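Local coordinates for probable enoyl-CoA hydratase/isomerase (Mycobacterium abscessus, PDB 3SWX) that probably catalyses the hydration or isomerisation of enoyl-CoA thioesters, as a member of the crotonase-like family, at the interface of chains A and B. Residues are numbered along the deposited sequence; one frame, centred on the assembly and turned at random. Chains: chain A/B, Probable enoyl-CoA hydratase/isomerase.

Contact 1: the interface of chains A and B. Residues chain A 238, 241-242, 244, 247; chain B 142-144, 147.
B:Ile144 sets its CG2 methyl over one face of the A:Phe242 ring, a CH-pi contact at a subunit interface of this crotonase-like protein. The methyl stands 3.6 Å above the ring plane and is offset toward the rim, on the side of CE1. In B:Ile144, CG1 lies between the backbone N and the carbonyl carbon (chi1 58°), which leaves CG2 anti to the carbonyl carbon and pointed at the ring; B:Ile144 CD1, at the end of the longer branch, reaches A:Phe242 CZ more loosely at 4.1 Å. A second methyl-on-ring contact runs the opposite way between the chains. A:Val238, one turn before A:Phe242 on helix 227-242, lays CG2 over a face of the B:Phe147 ring, also toward the rim, with CD2 3.5 Å from that methyl; A:Val238 CG1 comes to 4.0 Å from B:Phe147 CD1. A:Leu241 sends CD1 alongside the backbone of B:Ile144, 3.9 Å from its CA. Beyond this apolar patch the chains meet through water 1, which lies 2.7 Å from the carbonyl O of B:Gly143 and 2.8 Å from the hydroxyl OG of A:Ser244. Between helices 227-242 and 245-255, A:Ser244 OG donates to A:Leu241 O at 2.7 Å, in the carbonyl plane, and accepts from A:Ala247 N in the first turn of the second helix.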
ATOM      1  N   VAL A 238     -16.193 -19.403   4.224  1.00 20.08           N
ATOM      2  CA  VAL A 238     -16.022 -19.958   5.558  1.00 20.44           C
ATOM      3  C   VAL A 238     -17.032 -21.072   5.814  1.00 21.95           C
ATOM      4  O   VAL A 238     -16.711 -22.071   6.480  1.00 22.01           O
ATOM      5  CB  VAL A 238     -16.032 -18.881   6.669  1.00 20.77           C
ATOM      6  CG1 VAL A 238     -17.445 -18.557   7.160  1.00 19.10           C
ATOM      7  CG2 VAL A 238     -15.158 -19.349   7.820  1.00 19.63           C
ATOM      8  N   LEU A 241     -15.703 -24.189   4.243  1.00 23.00           N
ATOM      9  CA  LEU A 241     -14.607 -24.679   5.085  1.00 23.11           C
ATOM     10  C   LEU A 241     -15.115 -25.359   6.374  1.00 24.32           C
ATOM     11  O   LEU A 241     -14.520 -26.343   6.816  1.00 23.85           O
ATOM     12  CB  LEU A 241     -13.614 -23.565   5.433  1.00 22.26           C
ATOM     13  CG  LEU A 241     -12.783 -23.006   4.273  1.00 22.03           C
ATOM     14  CD1 LEU A 241     -11.963 -21.786   4.724  1.00 20.04           C
ATOM     15  CD2 LEU A 241     -11.885 -24.070   3.672  1.00 21.39           C
ATOM     16  N   PHE A 242     -16.195 -24.841   6.964  1.00 24.85           N
ATOM     17  CA  PHE A 242     -16.766 -25.443   8.170  1.00 26.81           C
ATOM     18  C   PHE A 242     -17.298 -26.860   7.923  1.00 27.94           C
ATOM     19  O   PHE A 242     -17.378 -27.650   8.837  1.00 29.08           O
ATOM     20  CB  PHE A 242     -17.838 -24.546   8.811  1.00 27.24           C
ATOM     21  CG  PHE A 242     -17.274 -23.490   9.744  1.00 27.81           C
ATOM     22  CD1 PHE A 242     -16.445 -23.841  10.795  1.00 31.01           C
ATOM     23  CD2 PHE A 242     -17.581 -22.153   9.569  1.00 29.04           C
ATOM     24  CE1 PHE A 242     -15.920 -22.862  11.651  1.00 31.49           C
ATOM     25  CE2 PHE A 242     -17.083 -21.191  10.409  1.00 28.27           C
ATOM     26  CZ  PHE A 242     -16.261 -21.533  11.452  1.00 29.48           C
ATOM     27  N   SER A 244     -15.591 -28.986   5.977  1.00 26.80           N
ATOM     28  CA  SER A 244     -14.421 -29.813   5.687  1.00 25.93           C
ATOM     29  C   SER A 244     -14.048 -30.703   6.882  1.00 26.57           C
ATOM     30  O   SER A 244     -14.336 -30.385   8.036  1.00 25.78           O
ATOM     31  CB  SER A 244     -13.206 -28.950   5.288  1.00 24.88           C
ATOM     32  OG  SER A 244     -12.672 -28.222   6.382  1.00 22.61           O
ATOM     33  N   ALA A 247     -11.805 -28.705   9.261  1.00 25.01           N
ATOM     34  CA  ALA A 247     -12.526 -27.862  10.256  1.00 25.38           C
ATOM     35  C   ALA A 247     -12.885 -28.683  11.500  1.00 26.52           C
ATOM     36  O   ALA A 247     -12.754 -28.221  12.627  1.00 25.84           O
ATOM     37  CB  ALA A 247     -13.788 -27.247   9.656  1.00 24.30           C
TER
ATOM     38  N   ARG B 142      -6.914 -23.375  12.644  1.00 21.94           N
ATOM     39  CA  ARG B 142      -8.110 -23.984  13.192  1.00 22.57           C
ATOM     40  C   ARG B 142      -8.992 -24.592  12.099  1.00 22.24           C
ATOM     41  O   ARG B 142     -10.115 -25.010  12.362  1.00 22.64           O
ATOM     42  CB  ARG B 142      -8.857 -22.957  14.043  1.00 22.96           C
ATOM     43  CG  ARG B 142      -8.070 -22.587  15.322  1.00 25.57           C
ATOM     44  CD  ARG B 142      -8.418 -21.211  15.813  1.00 29.09           C
ATOM     45  NE  ARG B 142      -8.036 -20.968  17.211  1.00 32.15           N
ATOM     46  CZ  ARG B 142      -8.458 -19.917  17.926  1.00 33.56           C
ATOM     47  NH1 ARG B 142      -9.285 -19.015  17.397  1.00 33.77           N
ATOM     48  NH2 ARG B 142      -8.056 -19.761  19.184  1.00 35.57           N
ATOM     49  N   GLY B 143      -8.449 -24.695  10.888  1.00 21.15           N
ATOM     50  CA  GLY B 143      -9.146 -25.326   9.783  1.00 20.59           C
ATOM     51  C   GLY B 143      -9.997 -24.394   8.933  1.00 19.84           C
ATOM     52  O   GLY B 143     -10.657 -24.847   8.003  1.00 20.67           O
ATOM     53  N   ILE B 144     -10.021 -23.108   9.255  1.00 18.84           N
ATOM     54  CA  ILE B 144     -10.761 -22.134   8.462  1.00 18.02           C
ATOM     55  C   ILE B 144      -9.793 -21.073   7.926  1.00 16.97           C
ATOM     56  O   ILE B 144      -8.642 -21.387   7.625  1.00 16.17           O
ATOM     57  CB  ILE B 144     -11.974 -21.559   9.262  1.00 18.05           C
ATOM     58  CG1 ILE B 144     -11.534 -20.895  10.576  1.00 17.95           C
ATOM     59  CG2 ILE B 144     -12.977 -22.694   9.550  1.00 20.04           C
ATOM     60  CD1 ILE B 144     -12.556 -19.893  11.184  1.00 18.17           C
ATOM     61  N   PHE B 147     -12.105 -14.392   7.835  1.00 16.37           N
ATOM     62  CA  PHE B 147     -13.282 -13.997   7.076  1.00 16.76           C
ATOM     63  C   PHE B 147     -13.918 -12.682   7.516  1.00 15.84           C
ATOM     64  O   PHE B 147     -15.054 -12.396   7.165  1.00 15.21           O
ATOM     65  CB  PHE B 147     -14.285 -15.142   7.045  1.00 17.04           C
ATOM     66  CG  PHE B 147     -14.844 -15.512   8.376  1.00 19.46           C
ATOM     67  CD1 PHE B 147     -16.131 -15.122   8.730  1.00 22.09           C
ATOM     68  CD2 PHE B 147     -14.120 -16.301   9.249  1.00 20.01           C
ATOM     69  CE1 PHE B 147     -16.673 -15.494   9.950  1.00 22.03           C
ATOM     70  CE2 PHE B 147     -14.644 -16.673  10.458  1.00 21.60           C
ATOM     71  CZ  PHE B 147     -15.924 -16.267  10.814  1.00 23.43           C
TER
HETATM   72  O   HOH W   1     -10.405 -26.667   5.980  1.00 11.58           O

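Contact 2: the interface of chains A and B. Residues chain A 207-208, 212, 262; chain B 140-141, 143, 168, 170.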
ATOM      1  N   GLN A 207      -0.489 -25.839   8.718  1.00 18.71           N
ATOM      2  CA  GLN A 207      -1.822 -25.238   8.802  1.00 18.34           C
ATOM      3  C   GLN A 207      -2.774 -25.942   7.829  1.00 18.23           C
ATOM      4  O   GLN A 207      -2.348 -26.767   7.019  1.00 17.65           O
ATOM      5  CB  GLN A 207      -1.739 -23.727   8.537  1.00 18.25           C
ATOM      6  CG  GLN A 207      -0.560 -23.010   9.261  1.00 18.20           C
ATOM      7  CD  GLN A 207      -0.557 -23.274  10.759  1.00 19.69           C
ATOM      8  OE1 GLN A 207      -1.602 -23.182  11.398  1.00 21.05           O
ATOM      9  NE2 GLN A 207       0.616 -23.600  11.326  1.00 18.22           N
ATOM     10  N   ALA A 208      -4.067 -25.629   7.920  1.00 17.83           N
ATOM     11  CA  ALA A 208      -5.105 -26.275   7.095  1.00 17.30           C
ATOM     12  C   ALA A 208      -4.956 -25.843   5.640  1.00 16.72           C
ATOM     13  O   ALA A 208      -5.097 -24.665   5.342  1.00 16.13           O
ATOM     14  CB  ALA A 208      -6.500 -25.891   7.601  1.00 17.70           C
ATOM     15  N   VAL A 212      -5.386 -22.126   3.916  1.00 14.73           N
ATOM     16  CA  VAL A 212      -4.289 -21.413   3.271  1.00 13.82           C
ATOM     17  C   VAL A 212      -4.693 -20.984   1.858  1.00 13.83           C
ATOM     18  O   VAL A 212      -4.519 -19.823   1.462  1.00 13.11           O
ATOM     19  CB  VAL A 212      -2.984 -22.249   3.280  1.00 14.04           C
ATOM     20  CG1 VAL A 212      -1.892 -21.624   2.368  1.00 13.38           C
ATOM     21  CG2 VAL A 212      -2.461 -22.388   4.712  1.00 13.00           C
ATOM     22  N   PHE A 262      -3.810 -31.940   9.776  1.00 30.45           N
ATOM     23  CA  PHE A 262      -4.780 -31.638   8.734  1.00 28.92           C
ATOM     24  C   PHE A 262      -4.506 -32.499   7.516  1.00 29.02           C
ATOM     25  O   PHE A 262      -3.376 -32.907   7.284  1.00 28.57           O
ATOM     26  CB  PHE A 262      -4.701 -30.164   8.365  1.00 27.58           C
ATOM     27  CG  PHE A 262      -5.096 -29.239   9.480  1.00 25.57           C
ATOM     28  CD1 PHE A 262      -6.358 -29.322  10.055  1.00 23.86           C
ATOM     29  CD2 PHE A 262      -4.207 -28.294   9.960  1.00 23.33           C
ATOM     30  CE1 PHE A 262      -6.718 -28.472  11.068  1.00 23.81           C
ATOM     31  CE2 PHE A 262      -4.563 -27.440  10.979  1.00 22.72           C
ATOM     32  CZ  PHE A 262      -5.824 -27.518  11.524  1.00 22.97           C
TER
ATOM     33  N   VAL B 140      -6.327 -20.150  10.002  1.00 16.53           N
ATOM     34  CA  VAL B 140      -5.841 -21.308   9.241  1.00 17.07           C
ATOM     35  C   VAL B 140      -5.287 -22.422  10.148  1.00 18.02           C
ATOM     36  O   VAL B 140      -5.264 -23.586   9.754  1.00 18.57           O
ATOM     37  CB  VAL B 140      -4.791 -20.949   8.161  1.00 17.22           C
ATOM     38  CG1 VAL B 140      -5.393 -19.980   7.136  1.00 14.88           C
ATOM     39  CG2 VAL B 140      -3.495 -20.428   8.804  1.00 14.66           C
ATOM     40  N   ASN B 141      -4.877 -22.069  11.361  1.00 18.54           N
ATOM     41  CA  ASN B 141      -4.492 -23.069  12.364  1.00 20.27           C
ATOM     42  C   ASN B 141      -5.696 -23.870  12.874  1.00 21.49           C
ATOM     43  O   ASN B 141      -5.520 -24.918  13.465  1.00 22.62           O
ATOM     44  CB  ASN B 141      -3.749 -22.399  13.532  1.00 19.42           C
ATOM     45  CG  ASN B 141      -3.184 -23.412  14.546  1.00 22.24           C
ATOM     46  OD1 ASN B 141      -3.672 -23.513  15.674  1.00 23.17           O
ATOM     47  ND2 ASN B 141      -2.152 -24.137  14.147  1.00 20.48           N
ATOM     48  N   GLY B 143      -8.449 -24.695  10.888  1.00 21.15           N
ATOM     49  CA  GLY B 143      -9.146 -25.326   9.783  1.00 20.59           C
ATOM     50  C   GLY B 143      -9.997 -24.394   8.933  1.00 19.84           C
ATOM     51  O   GLY B 143     -10.657 -24.847   8.003  1.00 20.67           O
ATOM     52  N   LEU B 168      -0.684 -16.601   6.570  1.00 13.04           N
ATOM     53  CA  LEU B 168      -0.526 -17.984   6.078  1.00 13.10           C
ATOM     54  C   LEU B 168       0.049 -18.937   7.117  1.00 13.75           C
ATOM     55  O   LEU B 168      -0.109 -20.156   6.999  1.00 14.53           O
ATOM     56  CB  LEU B 168       0.317 -18.044   4.802  1.00 12.70           C
ATOM     57  CG  LEU B 168      -0.163 -17.248   3.568  1.00 12.89           C
ATOM     58  CD1 LEU B 168       0.766 -17.551   2.392  1.00 12.54           C
ATOM     59  CD2 LEU B 168      -1.606 -17.591   3.186  1.00 10.42           C
ATOM     60  N   ALA B 170      -0.209 -18.347  10.724  1.00 15.06           N
ATOM     61  CA  ALA B 170      -0.806 -18.179  12.053  1.00 15.69           C
ATOM     62  C   ALA B 170       0.214 -17.802  13.152  1.00 16.54           C
ATOM     63  O   ALA B 170      -0.119 -17.898  14.328  1.00 17.16           O
ATOM     64  CB  ALA B 170      -1.619 -19.428  12.460  1.00 15.43           C
TER
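The short 3-10 helix 139-142 of chain B, in the crotonase-like fold, meets the link between helices 193-206 and 209-225 of chain A. Here the backbone N of A:Ala208 donates to B:Val140 O at 3.0 Å. Beside it runs a side-chain amide pair. B:Asn141 ND2 donates to the carboxamide oxygen OE1 of A:Gln207, also at 3.0 Å. The bond uses a lone pair of OE1 in its carbonyl plane, and OE1 lies almost exactly in the B:Asn141 amide plane, although the two amides are turned 32° against each other. A:Gln207 is bent at chi2 (-54°), which folds its carboxamide back toward the chain B helix, while B:Asn141 holds CG anti to its backbone N (chi1 -174°) and brings ND2 up to OE1. Together the backbone and side-chain bonds grip consecutive residues on each chain, and should fix the register of the link against the helix.

The aliphatic part of A:Gln207 crosses B:Val140 at about a right angle, with CB 3.7 Å from the CG2 methyl. Its CG passes the carbonyl O of B:Leu168. Farther along, A:Val212 and B:Leu168 also cross nearly at right angles, in a looser contact made by the CG1 methyl of the valine and CD2 of the leucine. On the other flank, A:Ala208 CB packs tightly against B:Gly143 CA at 3.5 Å. The same methyl sits over the centre of one face of the A:Phe262 ring, which supports it from within chain A as a second-shell residue. The ring turns its edge to chain B: the carbonyl O of B:Asn141 lies in the ring plane, 3.3 Å from A:Phe262 CZ.

Contact 1 and contact 2 are neighbouring patches of one interface, their C-alpha centres about 9 Å apart, and B:Gly143 belongs to both. The chain B segment 140-147 thus runs on from the 3-10 helix into the following loop, meeting first the link before helix 209-225, with A:Phe262, and then helix 227-242 of chain A. Direct polar bonds in contact 2 give way to apolar and water-mediated contact in contact 1. The deposited assembly holds three copies, and crotonase-family enzymes commonly build trimers, so this joint probably helps hold such a trimer together.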